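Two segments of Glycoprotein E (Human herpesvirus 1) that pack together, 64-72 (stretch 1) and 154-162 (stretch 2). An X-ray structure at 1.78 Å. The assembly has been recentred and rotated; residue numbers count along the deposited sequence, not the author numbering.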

# COMPACT_ATOMS: atom_id res chain seq x y z
N ARG A 64 -3.53 18.50 5.05
CA ARG A 64 -3.02 17.46 5.92
C ARG A 64 -4.05 16.36 6.10
O ARG A 64 -5.18 16.62 6.49
CB ARG A 64 -2.63 18.07 7.27
CG ARG A 64 -1.61 19.18 7.12
CD ARG A 64 -0.90 19.50 8.42
NE ARG A 64 0.09 20.55 8.21
CZ ARG A 64 1.00 20.90 9.11
NH1 ARG A 64 1.05 20.28 10.28
NH2 ARG A 64 1.87 21.87 8.84
N ILE A 65 -3.64 15.14 5.78
CA ILE A 65 -4.52 13.98 5.90
C ILE A 65 -4.22 13.26 7.21
O ILE A 65 -3.09 12.81 7.43
CB ILE A 65 -4.29 12.99 4.71
CG1 ILE A 65 -4.63 13.69 3.38
CG2 ILE A 65 -5.16 11.74 4.88
CD1 ILE A 65 -4.18 12.92 2.14
N TYR A 66 -5.21 13.19 8.09
CA TYR A 66 -5.04 12.51 9.38
C TYR A 66 -5.35 11.03 9.15
O TYR A 66 -6.48 10.59 9.29
CB TYR A 66 -6.02 13.09 10.41
CG TYR A 66 -5.73 14.50 10.90
CD1 TYR A 66 -4.72 15.28 10.34
CD2 TYR A 66 -6.50 15.06 11.92
CE1 TYR A 66 -4.47 16.59 10.80
CE2 TYR A 66 -6.26 16.36 12.38
CZ TYR A 66 -5.25 17.12 11.82
OH TYR A 66 -5.04 18.40 12.28
N GLU A 67 -4.32 10.25 8.82
CA GLU A 67 -4.52 8.83 8.54
C GLU A 67 -5.28 8.02 9.59
O GLU A 67 -6.21 7.29 9.24
CB GLU A 67 -3.17 8.15 8.26
CG GLU A 67 -3.29 6.65 7.99
CD GLU A 67 -1.99 6.05 7.49
OE1 GLU A 67 -0.93 6.40 8.03
OE2 GLU A 67 -2.04 5.22 6.55
N SER A 68 -4.90 8.15 10.86
CA SER A 68 -5.58 7.41 11.92
C SER A 68 -7.06 7.75 11.98
O SER A 68 -7.89 6.90 12.31
CB SER A 68 -4.93 7.69 13.27
OG SER A 68 -5.07 9.05 13.63
N CYS A 69 -7.38 9.01 11.68
CA CYS A 69 -8.76 9.47 11.70
C CYS A 69 -9.66 8.80 10.67
O CYS A 69 -10.86 8.67 10.88
CB CYS A 69 -8.80 10.98 11.49
SG CYS A 69 -8.47 11.94 13.00
N LEU A 70 -9.08 8.39 9.54
CA LEU A 70 -9.87 7.74 8.51
C LEU A 70 -10.57 6.50 9.07
O LEU A 70 -11.68 6.17 8.66
CB LEU A 70 -8.96 7.33 7.33
CG LEU A 70 -8.14 8.45 6.68
CD1 LEU A 70 -7.31 7.87 5.54
CD2 LEU A 70 -9.06 9.55 6.16
N TYR A 71 -9.92 5.83 10.02
CA TYR A 71 -10.48 4.63 10.62
C TYR A 71 -11.53 4.88 11.70
O TYR A 71 -12.32 4.00 12.01
CB TYR A 71 -9.37 3.74 11.18
CG TYR A 71 -8.34 3.37 10.14
CD1 TYR A 71 -7.24 4.19 9.89
CD2 TYR A 71 -8.49 2.22 9.36
CE1 TYR A 71 -6.32 3.88 8.90
CE2 TYR A 71 -7.58 1.91 8.37
CZ TYR A 71 -6.50 2.73 8.14
OH TYR A 71 -5.61 2.43 7.13
N HIS A 72 -11.51 6.08 12.27
CA HIS A 72 -12.49 6.46 13.30
C HIS A 72 -12.79 7.96 13.17
O HIS A 72 -12.45 8.76 14.04
CB HIS A 72 -11.96 6.13 14.70
CG HIS A 72 -10.53 6.51 14.93
ND1 HIS A 72 -10.10 7.83 14.96
CD2 HIS A 72 -9.42 5.76 15.14
CE1 HIS A 72 -8.80 7.86 15.19
NE2 HIS A 72 -8.36 6.62 15.30
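Stretch 2 154-162: DHIHAWGHI

Stretch 2 is an extended strand that lays a mainly apolar row of side chains against stretch 1, with one hydrogen bond, from Trp159 to Glu67, joining the two. Side chains make most of the closest approaches. The contact buries 424 Å², both sides summed.

Residues 155 to 162 form the strand, which continues later in the chain. Asp154 precedes it in a loop or turn and makes no contact. Stretch 1 begins as the end of a strand, 64 to 66, and then turns into a short, weakly bonded helix at about 67 to 71. The strand passes this helix at 9.8 Å, axis to axis. Their N-to-C directions differ by 135°, so the strand runs obliquely against the helix and closer to antiparallel than parallel. The register follows this direction. The CA of Tyr71 lies 6.7 Å from the CA of Ile156, near the start of the strand. The CA of Ile65 lies 9.0 Å from the CA of His161, near its other end. No backbone hydrogen bond links the stretches, and side chains fill the gap between them.

Ile156, Trp159 and His161 direct their CA-to-CB bonds toward stretch 1. Those of His157 and Ala158 point away. Gly160 has no side chain and makes no contact. Its neighbours Trp159 and His161 carry this part of the packing.

Trp159 has the largest covered area, 105 Å², and touches four residues of stretch 1. With chi1 p and chi2 at -86°, its ring offers one face to Leu70. Leu70 CD1 sits 3.6 Å from the centroid of the Trp159 six-membered ring, only 16° off the ring normal, a CH-pi contact. Trp159 NE1 donates a hydrogen bond to Glu67 OE2 at 3.2 Å, with an N-H...acceptor angle of 146°. The bond gives the indole nitrogen a polar partner within a largely apolar contact. The extended Glu67 side chain, chi1 t and chi2 t, brings its carboxylate to the ring edge. Tyr71 OH also lies at the edge, 3.7 Å from Trp159 CD1. Ile65 CG2 packs 3.8 Å from Trp159 CH2.

At the start of the strand, Ile156 fits against Leu70 and Tyr71. Its CD1 lies over one face of the Tyr71 ring, and Tyr71 CE2 is 3.6 Å from Ile156 CB. Ile156 CD1 also comes to 3.3 Å from Leu70 O and 4.0 Å from Leu70 CB. The Tyr71 CA-to-CB bond points sideways, but the end of the side chain comes nearer to the strand. His155 adds a looser contact, with its CE1 4.1 Å from Tyr71 CD2.

Farther along, His161 presents a ring face to Ile65. Ile65 CD1 lies 4.0 Å from the centroid of the His161 ring, another CH-pi contact, and 3.6 Å from His161 CG. Ile65 thus spans Trp159 and His161. Ile162 makes no contact with stretch 1.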

# COMPACT_ATOMS: atom_id res chain seq x y z
N ASP A 154 -17.19 -3.32 6.14
CA ASP A 154 -17.23 -2.04 6.85
C ASP A 154 -15.95 -1.58 7.55
O ASP A 154 -16.00 -0.72 8.43
CB ASP A 154 -18.40 -2.04 7.84
CG ASP A 154 -19.72 -2.38 7.17
OD1 ASP A 154 -20.10 -1.68 6.21
OD2 ASP A 154 -20.38 -3.35 7.61
N HIS A 155 -14.81 -2.14 7.16
CA HIS A 155 -13.52 -1.75 7.73
C HIS A 155 -12.56 -1.39 6.60
O HIS A 155 -12.47 -2.12 5.61
CB HIS A 155 -12.92 -2.89 8.57
CG HIS A 155 -11.51 -2.62 9.04
ND1 HIS A 155 -11.17 -1.52 9.78
CD2 HIS A 155 -10.37 -3.32 8.85
CE1 HIS A 155 -9.87 -1.55 10.03
NE2 HIS A 155 -9.36 -2.63 9.48
N ILE A 156 -11.86 -0.28 6.73
CA ILE A 156 -10.93 0.13 5.68
C ILE A 156 -9.80 -0.87 5.49
O ILE A 156 -9.09 -1.21 6.44
CB ILE A 156 -10.31 1.52 5.98
CG1 ILE A 156 -11.40 2.59 6.00
CG2 ILE A 156 -9.25 1.86 4.93
CD1 ILE A 156 -10.88 3.99 6.36
N HIS A 157 -9.64 -1.36 4.26
CA HIS A 157 -8.58 -2.31 3.94
C HIS A 157 -7.49 -1.70 3.07
O HIS A 157 -6.43 -2.29 2.88
CB HIS A 157 -9.15 -3.55 3.25
CG HIS A 157 -9.76 -4.52 4.21
ND1 HIS A 157 -9.46 -5.87 4.21
CD2 HIS A 157 -10.62 -4.33 5.24
CE1 HIS A 157 -10.11 -6.47 5.19
NE2 HIS A 157 -10.82 -5.56 5.84
N ALA A 158 -7.76 -0.52 2.53
CA ALA A 158 -6.80 0.19 1.70
C ALA A 158 -7.34 1.58 1.41
O ALA A 158 -8.54 1.81 1.45
CB ALA A 158 -6.57 -0.55 0.38
N TRP A 159 -6.43 2.52 1.16
CA TRP A 159 -6.84 3.87 0.81
C TRP A 159 -5.71 4.60 0.11
O TRP A 159 -4.54 4.20 0.20
CB TRP A 159 -7.27 4.67 2.06
CG TRP A 159 -6.15 5.12 2.95
CD1 TRP A 159 -5.56 4.40 3.95
CD2 TRP A 159 -5.46 6.38 2.91
NE1 TRP A 159 -4.56 5.14 4.54
CE2 TRP A 159 -4.48 6.35 3.92
CE3 TRP A 159 -5.59 7.53 2.12
CZ2 TRP A 159 -3.62 7.44 4.16
CZ3 TRP A 159 -4.74 8.60 2.35
CH2 TRP A 159 -3.76 8.55 3.37
N GLY A 160 -6.07 5.65 -0.62
CA GLY A 160 -5.07 6.42 -1.32
C GLY A 160 -5.60 7.82 -1.55
O GLY A 160 -6.81 8.05 -1.40
N HIS A 161 -4.72 8.75 -1.89
CA HIS A 161 -5.16 10.11 -2.15
C HIS A 161 -4.63 10.63 -3.47
O HIS A 161 -3.57 10.21 -3.95
CB HIS A 161 -4.71 11.05 -1.02
CG HIS A 161 -3.23 11.18 -0.88
ND1 HIS A 161 -2.43 10.20 -0.33
CD2 HIS A 161 -2.39 12.19 -1.24
CE1 HIS A 161 -1.17 10.59 -0.35
NE2 HIS A 161 -1.12 11.79 -0.90
N ILE A 162 -5.40 11.53 -4.08
CA ILE A 162 -5.03 12.15 -5.34
C ILE A 162 -5.44 13.62 -5.29
O ILE A 162 -6.61 13.93 -5.08
CB ILE A 162 -5.78 11.55 -6.54
CG1 ILE A 162 -5.67 10.02 -6.55
CG2 ILE A 162 -5.20 12.11 -7.84
CD1 ILE A 162 -6.49 9.38 -7.64